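Uncharacterized protein (Bacteroides ovatus, PDB 4IRT) is of unknown function but has a BNR repeat-like beta-propeller fold and is a putative neuraminidase, an enzyme type that removes terminal sialic acids from glycans. Local coordinates at residues Arg148-Tyr156 / Thr164-Asp172; Ile171-Gln182 / His192-Thr200. All coordinates share one frame; numbering follows the deposited sequence.

Contact 1: Arg148-Tyr156 / Thr164-Asp172; sequences RGNLVMNRY and TRVQDILID. With EDO (1,2-ethanediol), chain K.
Met153 and Gln167 form an antiparallel hydrogen-bonded pair, and the carbonyl O of Met153 takes two donors, Val166 N at 2.7 Å and Gln167 N at 3.2 Å. This classic beta bulge shifts the register by one residue, and beyond it Arg155 and Thr164 exchange both backbone bonds. Polar side chains add a second set of bonds around the bulge. Arg165, bent at chi2 (76°) and chi3 (87°), folds back over its neighbours: NH1 gives a hydrogen bond in the guanidinium plane to a lone pair of Asn154 OD1 (2.8 Å), while NE makes a salt bridge to Asp168 OD1 (2.9 Å). Val152 CG1 lies over one face of this guanidinium, and NH2 pairs with Asp120. Asn150, with CG anti to its own N (chi1 -177°), extends its amide so that ND2 reaches Asp168 O at 2.8 Å, almost in line with the carbonyl. Apolar contacts involve Leu151 and Met153: CE of selenomethionine Met153 meets Leu170 CD2 at 3.8 Å, and Leu151 CD1 meets Ile171 CD1 at 3.9 Å. An ethanediol, probably from the crystallisation liquor, bridges the start of strand 151-156 and the loop after strand 162-167, its O2 accepting from Leu151 N and donating to Ile171 O (2.7 Å). This bulged hairpin pairs strands 151-157 and 162-167, the last two of a four-stranded antiparallel sheet, consistent with a beta-propeller blade.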
loop_
_atom_site.group_PDB
_atom_site.type_symbol
_atom_site.label_atom_id
_atom_site.label_comp_id
_atom_site.label_asym_id
_atom_site.label_seq_id
_atom_site.Cartn_x
_atom_site.Cartn_y
_atom_site.Cartn_z
ATOM N N ARG A 148 16.354 -2.915 13.084
ATOM C CA ARG A 148 15.241 -3.505 13.813
ATOM C C ARG A 148 13.922 -3.100 13.181
ATOM O O ARG A 148 13.757 -2.013 12.647
ATOM C CB ARG A 148 15.213 -3.149 15.312
ATOM C CG ARG A 148 16.298 -3.819 16.146
ATOM C CD ARG A 148 17.482 -2.888 16.280
ATOM N NE ARG A 148 18.704 -3.538 16.718
ATOM C CZ ARG A 148 19.823 -2.881 17.026
ATOM N NH1 ARG A 148 19.872 -1.547 16.954
ATOM N NH2 ARG A 148 20.895 -3.557 17.415
ATOM N N GLY A 149 12.973 -4.010 13.294
ATOM C CA GLY A 149 11.711 -3.891 12.668
ATOM C C GLY A 149 10.816 -4.798 13.476
ATOM O O GLY A 149 11.247 -5.920 13.934
ATOM N N ASN A 150 9.628 -4.273 13.745
ATOM C CA ASN A 150 8.553 -5.032 14.347
ATOM C C ASN A 150 7.237 -4.423 13.931
ATOM O O ASN A 150 7.082 -3.210 13.951
ATOM C CB ASN A 150 8.657 -5.031 15.872
ATOM C CG ASN A 150 7.567 -5.884 16.530
ATOM O OD1 ASN A 150 7.391 -7.059 16.192
ATOM N ND2 ASN A 150 6.834 -5.293 17.464
ATOM N N LEU A 151 6.288 -5.266 13.555
ATOM C CA LEU A 151 4.960 -4.786 13.175
ATOM C C LEU A 151 4.154 -4.402 14.410
ATOM O O LEU A 151 3.912 -5.235 15.285
ATOM C CB LEU A 151 4.204 -5.877 12.403
ATOM C CG LEU A 151 2.855 -5.496 11.776
ATOM C CD1 LEU A 151 2.516 -6.503 10.676
ATOM C CD2 LEU A 151 1.731 -5.436 12.813
ATOM N N VAL A 152 3.716 -3.138 14.475
ATOM C CA VAL A 152 2.866 -2.684 15.561
ATOM C C VAL A 152 1.515 -2.267 14.988
ATOM O O VAL A 152 1.456 -1.592 13.965
ATOM C CB VAL A 152 3.507 -1.501 16.296
ATOM C CG1 VAL A 152 2.616 -0.962 17.394
ATOM C CG2 VAL A 152 4.865 -1.922 16.846
HETATM N N MSE A 153 0.457 -2.672 15.682
HETATM C CA MSE A 153 -0.907 -2.516 15.230
HETATM C C MSE A 153 -1.765 -1.942 16.330
HETATM O O MSE A 153 -1.843 -2.463 17.461
HETATM C CB MSE A 153 -1.414 -3.873 14.729
HETATM C CG MSE A 153 -2.898 -3.888 14.390
HETATM SE SE MSE A 153 -3.516 -5.663 13.812
HETATM C CE MSE A 153 -2.497 -5.870 12.157
ATOM N N ASN A 154 -2.414 -0.841 15.989
ATOM C CA ASN A 154 -3.310 -0.131 16.874
ATOM C C ASN A 154 -4.698 -0.019 16.276
ATOM O O ASN A 154 -4.875 -0.149 15.067
ATOM C CB ASN A 154 -2.818 1.296 17.069
ATOM C CG ASN A 154 -1.469 1.385 17.745
ATOM O OD1 ASN A 154 -1.068 0.516 18.513
ATOM N ND2 ASN A 154 -0.759 2.482 17.466
ATOM N N ARG A 155 -5.668 0.285 17.134
ATOM C CA ARG A 155 -7.039 0.513 16.730
ATOM C C ARG A 155 -7.559 1.825 17.288
ATOM O O ARG A 155 -7.319 2.153 18.452
ATOM C CB ARG A 155 -7.962 -0.624 17.184
ATOM C CG ARG A 155 -9.435 -0.424 16.804
ATOM C CD ARG A 155 -10.230 -1.679 17.124
ATOM N NE ARG A 155 -11.687 -1.530 17.004
ATOM C CZ ARG A 155 -12.555 -2.494 17.328
ATOM N NH1 ARG A 155 -12.130 -3.676 17.792
ATOM N NH2 ARG A 155 -13.855 -2.280 17.228
ATOM N N TYR A 156 -8.295 2.558 16.460
ATOM C CA TYR A 156 -8.929 3.813 16.863
ATOM C C TYR A 156 -10.401 3.575 17.093
ATOM O O TYR A 156 -11.127 3.213 16.170
ATOM C CB TYR A 156 -8.777 4.870 15.785
ATOM C CG TYR A 156 -9.370 6.214 16.157
ATOM C CD1 TYR A 156 -8.746 7.029 17.099
ATOM C CD2 TYR A 156 -10.535 6.674 15.562
ATOM C CE1 TYR A 156 -9.264 8.276 17.439
ATOM C CE2 TYR A 156 -11.065 7.929 15.893
ATOM C CZ TYR A 156 -10.421 8.712 16.828
ATOM O OH TYR A 156 -10.922 9.937 17.168
ATOM N N THR A 164 -5.840 2.312 20.914
ATOM C CA THR A 164 -5.275 1.302 21.791
ATOM C C THR A 164 -4.473 0.285 21.000
ATOM O O THR A 164 -4.724 0.037 19.816
ATOM C CB THR A 164 -6.371 0.563 22.569
ATOM O OG1 THR A 164 -7.324 0.044 21.640
ATOM C CG2 THR A 164 -7.054 1.517 23.547
ATOM N N ARG A 165 -3.487 -0.300 21.656
ATOM C CA ARG A 165 -2.663 -1.310 21.027
ATOM C C ARG A 165 -3.490 -2.584 20.788
ATOM O O ARG A 165 -4.188 -3.043 21.689
ATOM C CB ARG A 165 -1.453 -1.613 21.909
ATOM C CG ARG A 165 -0.485 -2.605 21.297
ATOM C CD ARG A 165 0.368 -1.971 20.210
ATOM N NE ARG A 165 1.560 -1.358 20.811
ATOM C CZ ARG A 165 1.860 -0.064 20.824
ATOM N NH1 ARG A 165 1.073 0.835 20.288
ATOM N NH2 ARG A 165 2.976 0.333 21.404
ATOM N N VAL A 166 -3.385 -3.155 19.598
ATOM C CA VAL A 166 -4.013 -4.449 19.271
ATOM C C VAL A 166 -3.001 -5.578 19.332
ATOM O O VAL A 166 -3.229 -6.603 19.995
ATOM C CB VAL A 166 -4.689 -4.419 17.892
ATOM C CG1 VAL A 166 -5.264 -5.789 17.542
ATOM C CG2 VAL A 166 -5.786 -3.354 17.886
ATOM N N GLN A 167 -1.879 -5.413 18.638
ATOM C CA GLN A 167 -0.798 -6.376 18.781
ATOM C C GLN A 167 0.534 -5.668 18.917
ATOM O O GLN A 167 0.860 -4.780 18.126
ATOM C CB GLN A 167 -0.726 -7.356 17.609
ATOM C CG GLN A 167 -1.940 -8.250 17.393
ATOM C CD GLN A 167 -2.206 -9.256 18.505
ATOM O OE1 GLN A 167 -1.359 -9.516 19.350
ATOM N NE2 GLN A 167 -3.405 -9.815 18.512
ATOM N N ASP A 168 1.250 -6.079 19.949
ATOM C CA ASP A 168 2.639 -5.710 20.202
ATOM C C ASP A 168 3.580 -6.606 19.431
ATOM O O ASP A 168 4.605 -6.143 18.951
ATOM C CB ASP A 168 2.952 -5.893 21.699
ATOM C CG ASP A 168 2.381 -4.786 22.542
ATOM O OD1 ASP A 168 2.746 -3.628 22.267
ATOM O OD2 ASP A 168 1.579 -5.064 23.478
ATOM N N ILE A 169 3.294 -7.906 19.413
ATOM C CA ILE A 169 4.066 -8.822 18.580
ATOM C C ILE A 169 3.176 -9.806 17.814
ATOM O O ILE A 169 2.654 -10.792 18.370
ATOM C CB ILE A 169 5.141 -9.586 19.369
ATOM C CG1 ILE A 169 5.911 -8.648 20.318
ATOM C CG2 ILE A 169 6.104 -10.241 18.389
ATOM C CD1 ILE A 169 7.097 -9.293 20.996
ATOM N N LEU A 170 3.037 -9.538 16.523
ATOM C CA LEU A 170 2.217 -10.328 15.643
ATOM C C LEU A 170 3.077 -11.230 14.772
ATOM O O LEU A 170 2.795 -12.417 14.659
ATOM C CB LEU A 170 1.374 -9.394 14.774
ATOM C CG LEU A 170 0.406 -10.040 13.800
ATOM C CD1 LEU A 170 -0.481 -11.080 14.484
ATOM C CD2 LEU A 170 -0.451 -8.948 13.174
ATOM N N ILE A 171 4.134 -10.654 14.178
ATOM C CA ILE A 171 5.098 -11.397 13.371
ATOM C C ILE A 171 6.430 -11.325 14.105
ATOM O O ILE A 171 6.899 -10.242 14.456
ATOM C CB ILE A 171 5.238 -10.827 11.957
ATOM C CG1 ILE A 171 3.907 -10.810 11.208
ATOM C CG2 ILE A 171 6.216 -11.638 11.135
ATOM C CD1 ILE A 171 3.982 -10.052 9.893
ATOM N N ASP A 172 7.009 -12.496 14.379
ATOM C CA ASP A 172 8.205 -12.610 15.188
ATOM C C ASP A 172 9.376 -13.001 14.298
ATOM O O ASP A 172 9.409 -14.105 13.766
ATOM C CB ASP A 172 7.981 -13.677 16.280
ATOM C CG ASP A 172 9.075 -13.707 17.331
ATOM O OD1 ASP A 172 10.063 -12.926 17.261
ATOM O OD2 ASP A 172 8.931 -14.541 18.260
HETATM C C1 EDO K . 9.171 -9.119 11.967
HETATM O O1 EDO K . 10.256 -8.533 12.684
HETATM C C2 EDO K . 7.999 -8.128 11.879
HETATM O O2 EDO K . 7.402 -7.885 13.158
HETATM O O HOH W 1 4.818 -7.692 15.267
HETATM O O HOH W 2 1.636 3.141 18.864
HETATM O O HOH W 3 -9.308 1.746 20.956
#

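Contact 2: Ile171-Gln182 / His192-Thr200; sequences IDGENKRNAYWQ and HLSWVWRET. With EDO (1,2-ethanediol), chain K.
Strands 178-182 and 192-198 run antiparallel, their axes 4.6 Å apart at 152°, with Asn178-Arg198, Tyr180-Val196 and Gln182-Ser194 as hydrogen-bonded pairs. Ile171, from the loop before the first strand, packs against Trp195 and Trp197 on the face that also carries Ala179 and Trp181. Its CD1 sits over one face of the Trp195 indole, 4.0 Å from the centroid of the five-membered ring, a CH-pi contact, while Ile171 CG2 meets Trp197 CH2 at 3.7 Å. Arg177 CD lies 3.4 Å above one face of Trp197, toward the rim, with Trp195 NE1 over the opposite face. The first torsion of Arg177 (chi1 63°) sets CG between its backbone N and carbonyl carbon, and the bend at chi3 turns the guanidinium side-on to Glu199. Arg177 NE donates to Glu199 OE1 at 2.9 Å, close to straight (169°), and Arg177 NH2 to the syn lone pair of Glu199 OE2. Glu174 adds a longer salt bridge, and Glu199 OE1 also accepts from His207. Replacing Arg177 with alanine is likely to cost the Glu199 carboxylate its two-pronged partner, leaving it His207, and to strip the CD methylene from the Trp197 face. On the other face, Tyr180 CE2 lies over the guanidinium of Arg198, whose NE is bonded to Asn206, and Gln182 NE2 donates to Ser194 OG at 3.0 Å while OE1 accepts from Thr254. The chemistry thus divides by face, indoles and Ile171 against mostly polar groups, and an ion pair, probably screened in part by solvent, lies at the hairpin's open end, away from its turn.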
loop_
_atom_site.group_PDB
_atom_site.type_symbol
_atom_site.label_atom_id
_atom_site.label_comp_id
_atom_site.label_asym_id
_atom_site.label_seq_id
_atom_site.Cartn_x
_atom_site.Cartn_y
_atom_site.Cartn_z
ATOM N N ILE A 171 4.134 -10.654 14.178
ATOM C CA ILE A 171 5.098 -11.397 13.371
ATOM C C ILE A 171 6.430 -11.325 14.105
ATOM O O ILE A 171 6.899 -10.242 14.456
ATOM C CB ILE A 171 5.238 -10.827 11.957
ATOM C CG1 ILE A 171 3.907 -10.810 11.208
ATOM C CG2 ILE A 171 6.216 -11.638 11.135
ATOM C CD1 ILE A 171 3.982 -10.052 9.893
ATOM N N ASP A 172 7.009 -12.496 14.379
ATOM C CA ASP A 172 8.205 -12.610 15.188
ATOM C C ASP A 172 9.376 -13.001 14.298
ATOM O O ASP A 172 9.409 -14.105 13.766
ATOM C CB ASP A 172 7.981 -13.677 16.280
ATOM C CG ASP A 172 9.075 -13.707 17.331
ATOM O OD1 ASP A 172 10.063 -12.926 17.261
ATOM O OD2 ASP A 172 8.931 -14.541 18.260
ATOM N N GLY A 173 10.320 -12.078 14.162
ATOM C CA GLY A 173 11.575 -12.311 13.452
ATOM C C GLY A 173 12.619 -13.018 14.289
ATOM O O GLY A 173 13.705 -13.295 13.793
ATOM N N GLU A 174 12.298 -13.286 15.558
ATOM C CA GLU A 174 13.113 -14.107 16.448
ATOM C C GLU A 174 14.563 -13.641 16.559
ATOM O O GLU A 174 15.482 -14.471 16.680
ATOM C CB GLU A 174 13.090 -15.587 16.026
ATOM C CG GLU A 174 11.711 -16.220 15.986
ATOM C CD GLU A 174 11.768 -17.653 15.529
ATOM O OE1 GLU A 174 12.120 -18.517 16.351
ATOM O OE2 GLU A 174 11.481 -17.913 14.355
ATOM N N ASN A 175 14.747 -12.331 16.545
ATOM C CA ASN A 175 16.085 -11.707 16.559
ATOM C C ASN A 175 17.024 -12.181 15.461
ATOM O O ASN A 175 18.224 -12.096 15.616
ATOM C CB ASN A 175 16.740 -11.891 17.931
ATOM C CG ASN A 175 15.869 -11.345 19.060
ATOM O OD1 ASN A 175 15.453 -10.185 19.031
ATOM N ND2 ASN A 175 15.569 -12.180 20.039
ATOM N N LYS A 176 16.454 -12.631 14.344
ATOM C CA LYS A 176 17.193 -13.246 13.245
ATOM C C LYS A 176 16.893 -12.562 11.919
ATOM O O LYS A 176 17.786 -12.322 11.119
ATOM C CB LYS A 176 16.767 -14.723 13.081
ATOM C CG LYS A 176 17.406 -15.658 14.055
ATOM C CD LYS A 176 17.075 -17.092 13.731
ATOM C CE LYS A 176 17.780 -18.008 14.704
ATOM N NZ LYS A 176 17.025 -19.280 14.843
ATOM N N ARG A 177 15.600 -12.311 11.687
ATOM C CA ARG A 177 15.102 -11.919 10.377
ATOM C C ARG A 177 14.078 -10.798 10.500
ATOM O O ARG A 177 13.523 -10.564 11.569
ATOM C CB ARG A 177 14.485 -13.125 9.644
ATOM C CG ARG A 177 13.243 -13.739 10.322
ATOM C CD ARG A 177 12.762 -14.993 9.611
ATOM N NE ARG A 177 13.797 -16.025 9.502
ATOM C CZ ARG A 177 14.122 -16.892 10.457
ATOM N NH1 ARG A 177 13.454 -16.926 11.610
ATOM N NH2 ARG A 177 15.118 -17.753 10.259
ATOM N N ASN A 178 13.877 -10.093 9.403
ATOM C CA ASN A 178 12.853 -9.096 9.290
ATOM C C ASN A 178 11.701 -9.649 8.443
ATOM O O ASN A 178 11.841 -10.664 7.742
ATOM C CB ASN A 178 13.409 -7.813 8.642
ATOM C CG ASN A 178 14.367 -7.048 9.542
ATOM O OD1 ASN A 178 15.552 -6.926 9.258
ATOM N ND2 ASN A 178 13.858 -6.542 10.620
ATOM N N ALA A 179 10.584 -8.934 8.487
ATOM C CA ALA A 179 9.462 -9.128 7.561
ATOM C C ALA A 179 9.104 -7.809 6.891
ATOM O O ALA A 179 9.374 -6.740 7.459
ATOM C CB ALA A 179 8.268 -9.659 8.315
ATOM N N TYR A 180 8.503 -7.898 5.691
ATOM C CA TYR A 180 7.870 -6.787 5.002
ATOM C C TYR A 180 6.495 -7.235 4.611
ATOM O O TYR A 180 6.343 -8.262 3.940
ATOM C CB TYR A 180 8.649 -6.364 3.765
ATOM C CG TYR A 180 9.975 -5.795 4.138
ATOM C CD1 TYR A 180 10.109 -4.437 4.432
ATOM C CD2 TYR A 180 11.083 -6.603 4.220
ATOM C CE1 TYR A 180 11.344 -3.907 4.806
ATOM C CE2 TYR A 180 12.318 -6.090 4.590
ATOM C CZ TYR A 180 12.436 -4.744 4.889
ATOM O OH TYR A 180 13.669 -4.268 5.268
ATOM N N TRP A 181 5.507 -6.459 5.042
ATOM C CA TRP A 181 4.112 -6.861 4.987
ATOM C C TRP A 181 3.245 -5.914 4.181
ATOM O O TRP A 181 3.645 -4.816 3.864
ATOM C CB TRP A 181 3.543 -6.977 6.414
ATOM C CG TRP A 181 3.719 -5.711 7.235
ATOM C CD1 TRP A 181 2.948 -4.610 7.231
ATOM C CD2 TRP A 181 4.787 -5.462 8.174
ATOM N NE1 TRP A 181 3.471 -3.650 8.105
ATOM C CE2 TRP A 181 4.594 -4.175 8.703
ATOM C CE3 TRP A 181 5.888 -6.211 8.593
ATOM C CZ2 TRP A 181 5.473 -3.611 9.619
ATOM C CZ3 TRP A 181 6.740 -5.674 9.507
ATOM C CH2 TRP A 181 6.543 -4.369 10.010
ATOM N N GLN A 182 2.039 -6.378 3.884
ATOM C CA GLN A 182 0.928 -5.586 3.344
ATOM C C GLN A 182 -0.390 -6.164 3.837
ATOM O O GLN A 182 -0.466 -7.351 4.197
ATOM C CB GLN A 182 0.959 -5.534 1.790
ATOM C CG GLN A 182 1.054 -6.905 1.095
ATOM C CD GLN A 182 2.466 -7.417 0.913
ATOM O OE1 GLN A 182 3.430 -6.644 0.821
ATOM N NE2 GLN A 182 2.608 -8.752 0.874
ATOM N N HIS A 192 -6.817 -8.828 6.309
ATOM C CA HIS A 192 -5.892 -9.731 5.667
ATOM C C HIS A 192 -4.479 -9.224 5.836
ATOM O O HIS A 192 -4.247 -8.027 5.791
ATOM C CB HIS A 192 -6.216 -9.854 4.165
ATOM C CG HIS A 192 -7.589 -10.376 3.891
ATOM N ND1 HIS A 192 -7.832 -11.704 3.655
ATOM C CD2 HIS A 192 -8.797 -9.760 3.857
ATOM C CE1 HIS A 192 -9.129 -11.896 3.484
ATOM N NE2 HIS A 192 -9.737 -10.726 3.583
ATOM N N LEU A 193 -3.537 -10.146 5.981
ATOM C CA LEU A 193 -2.120 -9.813 6.152
ATOM C C LEU A 193 -1.252 -10.800 5.399
ATOM O O LEU A 193 -1.397 -12.009 5.567
ATOM C CB LEU A 193 -1.778 -9.902 7.648
ATOM C CG LEU A 193 -0.311 -9.866 8.079
ATOM C CD1 LEU A 193 0.327 -8.532 7.796
ATOM C CD2 LEU A 193 -0.232 -10.175 9.565
ATOM N N SER A 194 -0.335 -10.292 4.583
ATOM C CA SER A 194 0.695 -11.132 3.935
ATOM C C SER A 194 2.055 -10.450 4.050
ATOM O O SER A 194 2.152 -9.215 4.279
ATOM C CB SER A 194 0.364 -11.427 2.477
ATOM O OG SER A 194 0.163 -10.245 1.743
ATOM N N TRP A 195 3.114 -11.250 3.895
ATOM C CA TRP A 195 4.473 -10.755 4.063
ATOM C C TRP A 195 5.490 -11.666 3.435
ATOM O O TRP A 195 5.186 -12.808 3.143
ATOM C CB TRP A 195 4.806 -10.542 5.545
ATOM C CG TRP A 195 4.933 -11.746 6.399
ATOM C CD1 TRP A 195 6.123 -12.377 6.766
ATOM C CD2 TRP A 195 3.885 -12.442 7.094
ATOM N NE1 TRP A 195 5.854 -13.419 7.616
ATOM C CE2 TRP A 195 4.499 -13.484 7.840
ATOM C CE3 TRP A 195 2.488 -12.326 7.123
ATOM C CZ2 TRP A 195 3.761 -14.407 8.586
ATOM C CZ3 TRP A 195 1.736 -13.246 7.905
ATOM C CH2 TRP A 195 2.381 -14.258 8.621
ATOM N N VAL A 196 6.689 -11.132 3.249
ATOM C CA VAL A 196 7.870 -11.906 2.871
ATOM C C VAL A 196 8.847 -11.789 4.028
ATOM O O VAL A 196 8.817 -10.812 4.809
ATOM C CB VAL A 196 8.542 -11.383 1.569
ATOM C CG1 VAL A 196 7.495 -11.289 0.443
ATOM C CG2 VAL A 196 9.242 -10.053 1.800
ATOM N N TRP A 197 9.676 -12.804 4.171
ATOM C CA TRP A 197 10.754 -12.728 5.098
ATOM C C TRP A 197 11.933 -12.084 4.431
ATOM O O TRP A 197 12.133 -12.229 3.224
ATOM C CB TRP A 197 11.164 -14.115 5.544
ATOM C CG TRP A 197 10.104 -14.860 6.300
ATOM C CD1 TRP A 197 9.501 -16.020 5.917
ATOM C CD2 TRP A 197 9.564 -14.539 7.598
ATOM N NE1 TRP A 197 8.614 -16.440 6.890
ATOM C CE2 TRP A 197 8.642 -15.551 7.930
ATOM C CE3 TRP A 197 9.792 -13.509 8.519
ATOM C CZ2 TRP A 197 7.938 -15.566 9.164
ATOM C CZ3 TRP A 197 9.102 -13.531 9.725
ATOM C CH2 TRP A 197 8.182 -14.547 10.030
ATOM N N ARG A 198 12.734 -11.364 5.211
ATOM C CA ARG A 198 14.066 -11.012 4.734
ATOM C C ARG A 198 15.070 -11.518 5.747
ATOM O O ARG A 198 15.081 -11.076 6.891
ATOM C CB ARG A 198 14.296 -9.531 4.525
ATOM C CG ARG A 198 15.621 -9.361 3.784
ATOM C CD ARG A 198 16.058 -7.951 3.562
ATOM N NE ARG A 198 15.294 -7.305 2.508
ATOM C CZ ARG A 198 15.533 -6.073 2.107
ATOM N NH1 ARG A 198 16.557 -5.402 2.624
ATOM N NH2 ARG A 198 14.776 -5.509 1.177
ATOM N N GLU A 199 15.946 -12.390 5.298
ATOM C CA GLU A 199 16.787 -13.140 6.181
ATOM C C GLU A 199 17.902 -12.292 6.815
ATOM O O GLU A 199 18.151 -12.428 8.003
ATOM C CB GLU A 199 17.325 -14.362 5.449
ATOM C CG GLU A 199 17.639 -15.532 6.332
ATOM C CD GLU A 199 16.506 -15.971 7.268
ATOM O OE1 GLU A 199 15.305 -15.829 6.994
ATOM O OE2 GLU A 199 16.839 -16.545 8.297
ATOM N N THR A 200 18.507 -11.369 6.046
ATOM C CA THR A 200 19.540 -10.488 6.576
ATOM C C THR A 200 19.513 -9.129 5.862
ATOM O O THR A 200 18.513 -8.761 5.266
ATOM C CB THR A 200 20.930 -11.207 6.554
ATOM O OG1 THR A 200 21.939 -10.439 7.247
ATOM C CG2 THR A 200 21.392 -11.495 5.116
HETATM C C1 EDO K . 9.171 -9.119 11.967
HETATM O O1 EDO K . 10.256 -8.533 12.684
HETATM C C2 EDO K . 7.999 -8.128 11.879
HETATM O O2 EDO K . 7.402 -7.885 13.158
HETATM O O HOH W 4 16.821 -9.166 7.938
#

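Overall arrangement
Contacts 1 and 2 follow in series along the chain, their centres about 13 Å apart, and share Ile171 and Asp172: the segment that ends contact 1 leads directly into contact 2. They belong to consecutive four-stranded sheets, contact 1 to the final hairpin of one and contact 2 to the first hairpin of the next. The packing between the two hairpins is largely apolar, with Leu151 CD1 3.5 Å from Trp181 CD2, and Leu170 CD2, in the connecting segment, 3.8 Å from Leu193 CD2. The ethanediol lies between the contacts and touches both, its C2 3.6 Å from Trp181 CZ3. No catalytic residue is established for this protein; together the contacts join neighbouring blades of the propeller.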